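Local structure of putative agmatinase (Clostridium difficile, 3LHL) at residues N23-E37 with E248-V261. The protein probably hydrolyses agmatine to putrescine and urea, as a manganese-dependent member of the arginase family. Residues are numbered along the deposited sequence; the frame is centred on the assembly and turned at random.
With PO4 (phosphate ion), chain F.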
# COMPACT_ATOMS: atom_id res chain seq x y z
N ASN A 23 4.97 6.25 -19.34
CA ASN A 23 3.89 6.01 -20.29
C ASN A 23 2.47 6.04 -19.74
O ASN A 23 1.52 6.28 -20.49
CB ASN A 23 4.10 4.68 -21.01
CG ASN A 23 5.40 4.64 -21.79
OD1 ASN A 23 5.77 5.62 -22.44
ND2 ASN A 23 6.09 3.50 -21.73
N ARG A 24 2.31 5.83 -18.44
CA ARG A 24 0.98 5.78 -17.84
C ARG A 24 0.77 6.70 -16.64
O ARG A 24 0.45 6.24 -15.54
CB ARG A 24 0.66 4.34 -17.46
CG ARG A 24 0.69 3.38 -18.65
CD ARG A 24 -0.66 3.37 -19.36
NE ARG A 24 -1.63 2.57 -18.62
CZ ARG A 24 -2.87 2.33 -19.01
NH1 ARG A 24 -3.31 2.84 -20.15
NH2 ARG A 24 -3.66 1.54 -18.29
N PRO A 25 0.93 8.01 -16.84
CA PRO A 25 0.74 8.93 -15.71
C PRO A 25 -0.73 8.94 -15.30
O PRO A 25 -1.60 8.53 -16.07
CB PRO A 25 1.19 10.27 -16.28
CG PRO A 25 0.79 10.15 -17.75
CD PRO A 25 1.22 8.74 -18.08
N GLY A 26 -1.00 9.38 -14.07
CA GLY A 26 -2.38 9.43 -13.62
C GLY A 26 -2.59 9.03 -12.17
O GLY A 26 -3.62 9.37 -11.59
N ALA A 27 -1.63 8.31 -11.60
CA ALA A 27 -1.74 7.87 -10.21
C ALA A 27 -1.81 9.08 -9.27
O ALA A 27 -2.27 8.98 -8.14
CB ALA A 27 -0.54 6.98 -9.84
N ARG A 28 -1.35 10.22 -9.77
CA ARG A 28 -1.35 11.46 -9.00
C ARG A 28 -2.75 11.88 -8.57
O ARG A 28 -2.90 12.62 -7.59
CB ARG A 28 -0.73 12.59 -9.82
CG ARG A 28 -1.64 13.12 -10.92
CD ARG A 28 -0.97 14.20 -11.76
NE ARG A 28 0.18 13.68 -12.49
CZ ARG A 28 1.00 14.43 -13.23
NH1 ARG A 28 0.78 15.74 -13.33
NH2 ARG A 28 2.03 13.88 -13.85
N PHE A 29 -3.77 11.40 -9.28
CA PHE A 29 -5.15 11.79 -8.99
C PHE A 29 -5.93 10.86 -8.07
O PHE A 29 -7.10 11.12 -7.77
CB PHE A 29 -5.92 11.93 -10.30
CG PHE A 29 -5.37 12.98 -11.22
CD1 PHE A 29 -5.40 14.32 -10.86
CD2 PHE A 29 -4.85 12.62 -12.46
CE1 PHE A 29 -4.91 15.30 -11.72
CE2 PHE A 29 -4.36 13.60 -13.34
CZ PHE A 29 -4.39 14.94 -12.96
N ALA A 30 -5.29 9.79 -7.62
CA ALA A 30 -5.93 8.81 -6.76
C ALA A 30 -6.73 9.37 -5.56
O ALA A 30 -7.94 9.22 -5.50
CB ALA A 30 -4.89 7.80 -6.27
N SER A 31 -6.04 10.01 -4.62
CA SER A 31 -6.72 10.54 -3.43
C SER A 31 -7.77 11.60 -3.72
O SER A 31 -8.84 11.60 -3.11
CB SER A 31 -5.69 11.08 -2.43
OG SER A 31 -4.96 12.17 -2.96
N SER A 32 -7.48 12.51 -4.65
CA SER A 32 -8.45 13.56 -4.97
C SER A 32 -9.67 12.96 -5.67
O SER A 32 -10.79 13.43 -5.50
CB SER A 32 -7.80 14.63 -5.86
OG SER A 32 -7.32 14.06 -7.06
N SER A 33 -9.45 11.93 -6.47
CA SER A 33 -10.56 11.28 -7.15
C SER A 33 -11.41 10.54 -6.11
O SER A 33 -12.64 10.53 -6.19
CB SER A 33 -10.04 10.29 -8.19
OG SER A 33 -11.11 9.59 -8.80
N MSE A 34 -10.75 9.93 -5.13
CA MSE A 34 -11.46 9.21 -4.09
C MSE A 34 -12.18 10.17 -3.14
O MSE A 34 -13.20 9.83 -2.56
CB MSE A 34 -10.49 8.35 -3.28
CG MSE A 34 -9.74 7.30 -4.08
SE MSE A 34 -8.41 6.44 -2.98
CE MSE A 34 -6.87 6.64 -4.10
N ARG A 35 -11.63 11.37 -3.00
CA ARG A 35 -12.21 12.37 -2.10
C ARG A 35 -13.64 12.75 -2.45
O ARG A 35 -14.50 12.82 -1.57
CB ARG A 35 -11.32 13.62 -2.05
CG ARG A 35 -11.88 14.72 -1.17
CD ARG A 35 -10.84 15.78 -0.84
NE ARG A 35 -9.67 15.19 -0.20
CZ ARG A 35 -8.48 15.07 -0.79
NH1 ARG A 35 -8.31 15.49 -2.04
NH2 ARG A 35 -7.47 14.51 -0.14
N LYS A 36 -13.91 12.99 -3.72
CA LYS A 36 -15.26 13.37 -4.13
C LYS A 36 -16.18 12.17 -4.22
O LYS A 36 -17.36 12.30 -4.55
CB LYS A 36 -15.22 14.08 -5.49
CG LYS A 36 -14.65 13.25 -6.62
CD LYS A 36 -14.87 13.92 -7.97
CE LYS A 36 -16.35 13.99 -8.32
NZ LYS A 36 -16.62 14.50 -9.70
N GLU A 37 -15.64 10.99 -3.91
CA GLU A 37 -16.40 9.75 -3.97
C GLU A 37 -16.69 9.18 -2.58
O GLU A 37 -17.81 8.77 -2.28
CB GLU A 37 -15.60 8.72 -4.78
CG GLU A 37 -16.19 7.31 -4.82
CD GLU A 37 -17.22 7.12 -5.91
OE1 GLU A 37 -16.89 7.40 -7.09
OE2 GLU A 37 -18.36 6.70 -5.60
N GLU A 248 -1.12 3.16 -6.68
CA GLU A 248 -1.31 2.87 -8.09
C GLU A 248 -2.73 3.00 -8.67
O GLU A 248 -2.99 2.53 -9.78
CB GLU A 248 -0.71 1.49 -8.43
CG GLU A 248 0.81 1.44 -8.26
CD GLU A 248 1.56 2.45 -9.15
OE1 GLU A 248 0.93 3.39 -9.66
OE2 GLU A 248 2.80 2.31 -9.31
N LEU A 249 -3.64 3.61 -7.91
CA LEU A 249 -4.97 3.84 -8.45
C LEU A 249 -4.78 4.99 -9.43
O LEU A 249 -4.31 6.06 -9.05
CB LEU A 249 -5.96 4.29 -7.36
CG LEU A 249 -7.20 4.98 -7.97
CD1 LEU A 249 -8.12 3.94 -8.63
CD2 LEU A 249 -7.96 5.74 -6.89
N SER A 250 -5.11 4.75 -10.69
CA SER A 250 -5.00 5.76 -11.73
C SER A 250 -6.39 5.82 -12.34
O SER A 250 -6.69 5.12 -13.31
CB SER A 250 -3.96 5.35 -12.77
OG SER A 250 -3.60 6.45 -13.57
N PRO A 251 -7.27 6.66 -11.77
CA PRO A 251 -8.67 6.93 -12.09
C PRO A 251 -9.10 6.98 -13.55
O PRO A 251 -9.91 6.16 -13.99
CB PRO A 251 -8.94 8.27 -11.40
CG PRO A 251 -8.04 8.21 -10.22
CD PRO A 251 -6.77 7.66 -10.80
N ASP A 252 -8.57 7.94 -14.29
CA ASP A 252 -8.95 8.12 -15.68
C ASP A 252 -8.86 6.89 -16.57
O ASP A 252 -9.57 6.81 -17.57
CB ASP A 252 -8.13 9.26 -16.30
CG ASP A 252 -8.26 10.55 -15.51
OD1 ASP A 252 -9.37 10.83 -15.01
OD2 ASP A 252 -7.25 11.28 -15.39
N TYR A 253 -8.02 5.92 -16.23
CA TYR A 253 -7.92 4.73 -17.07
C TYR A 253 -9.12 3.80 -16.96
O TYR A 253 -9.28 2.90 -17.77
CB TYR A 253 -6.62 3.98 -16.78
CG TYR A 253 -5.39 4.78 -17.20
CD1 TYR A 253 -5.30 5.34 -18.48
CD2 TYR A 253 -4.34 4.98 -16.31
CE1 TYR A 253 -4.18 6.10 -18.86
CE2 TYR A 253 -3.22 5.73 -16.68
CZ TYR A 253 -3.15 6.29 -17.95
OH TYR A 253 -2.06 7.04 -18.30
N ASP A 254 -9.96 4.03 -15.95
CA ASP A 254 -11.17 3.23 -15.78
C ASP A 254 -12.33 4.19 -15.99
O ASP A 254 -12.79 4.84 -15.06
CB ASP A 254 -11.27 2.63 -14.37
CG ASP A 254 -12.49 1.73 -14.21
OD1 ASP A 254 -13.37 1.76 -15.11
OD2 ASP A 254 -12.58 1.00 -13.20
N THR A 255 -12.79 4.26 -17.23
CA THR A 255 -13.89 5.15 -17.59
C THR A 255 -15.19 4.87 -16.85
O THR A 255 -16.05 5.74 -16.77
CB THR A 255 -14.15 5.11 -19.11
OG1 THR A 255 -14.15 3.75 -19.57
CG2 THR A 255 -13.06 5.88 -19.85
N THR A 256 -15.34 3.66 -16.31
CA THR A 256 -16.57 3.33 -15.58
C THR A 256 -16.53 3.96 -14.20
O THR A 256 -17.56 4.15 -13.56
CB THR A 256 -16.77 1.81 -15.38
OG1 THR A 256 -15.91 1.35 -14.33
CG2 THR A 256 -16.47 1.05 -16.66
N GLY A 257 -15.32 4.26 -13.73
CA GLY A 257 -15.17 4.86 -12.42
C GLY A 257 -15.15 3.85 -11.28
O GLY A 257 -14.88 4.21 -10.13
N VAL A 258 -15.42 2.58 -11.58
CA VAL A 258 -15.46 1.56 -10.53
C VAL A 258 -14.15 1.38 -9.76
O VAL A 258 -14.17 1.09 -8.56
CB VAL A 258 -15.94 0.21 -11.10
CG1 VAL A 258 -15.72 -0.91 -10.08
CG2 VAL A 258 -17.43 0.31 -11.45
N SER A 259 -13.01 1.57 -10.42
CA SER A 259 -11.71 1.44 -9.76
C SER A 259 -11.61 2.37 -8.56
O SER A 259 -11.01 2.02 -7.54
CB SER A 259 -10.58 1.76 -10.74
OG SER A 259 -10.51 0.78 -11.76
N THR A 260 -12.18 3.56 -8.68
CA THR A 260 -12.15 4.54 -7.60
C THR A 260 -13.00 4.05 -6.43
O THR A 260 -12.62 4.18 -5.27
CB THR A 260 -12.68 5.90 -8.10
OG1 THR A 260 -11.86 6.36 -9.18
CG2 THR A 260 -12.66 6.94 -6.97
N VAL A 261 -14.15 3.47 -6.76
CA VAL A 261 -15.06 2.96 -5.75
C VAL A 261 -14.37 1.83 -4.99
O VAL A 261 -14.46 1.73 -3.78
CB VAL A 261 -16.36 2.45 -6.39
CG1 VAL A 261 -17.30 1.91 -5.33
CG2 VAL A 261 -17.03 3.58 -7.17
P PO4 F . 5.92 3.46 -17.16
O1 PO4 F . 6.12 1.98 -17.10
O2 PO4 F . 6.55 4.09 -15.98
O3 PO4 F . 6.55 3.99 -18.40
O4 PO4 F . 4.47 3.76 -17.18
O HOH W 1 -5.51 8.64 -13.85
O HOH W 2 -13.00 8.63 -10.46
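At the rim of the manganese site of the arginase fold, the loop following strand 240-247 meets the loop before helix 30-38, and a cation-pi stack between Arg24 and Tyr253 shows how two such loops can be pinned together. The guanidinium lies nearly parallel to the phenol ring, planes 12° apart, with Arg24 CZ 3.8 Å above the centroid of the Tyr253 ring. Bends at chi2 (-85°) and chi3 (-77°) fold the arginine chain back over that face, while its NE and NH2 bond to the carbonyls of Gly215 and Thr214, fixing the rotation of the group. The hydroxyl of the same tyrosine gives a weak hydrogen bond to Pro25 O, with OH and O 2.7 Å apart.

Gly26 lies close against Ser250, whose OG is 3.1 Å from Gly26 C; a water links Gly26 O to Ser250 OG and, weakly, to Asp252 N. Next along, Ala27 CA offers a C-H to Leu249 O at 3.4 Å. In the eight-stranded parallel sheet of this alpha/beta fold, 240-247 is a central strand, and just past its end the Glu248 side chain comes within about 3 Å (nearest atoms) of a bound manganese ion, beside Asp202 and His98; OE2 accepts from His98 N, and OE1 touches Ala27 CB.

Farther along, helix 30-38 packs first on the loop, Leu249 CD2 against Ala30 CB at 3.7 Å and Pro251 CG against Ser33 CB at 3.5 Å, then on the start of helix 258-278. There a second water joins Ser33 OG to Thr260 OG1, while Thr260 CG2, anti to its own backbone nitrogen, faces Met34 CG across 4.1 Å.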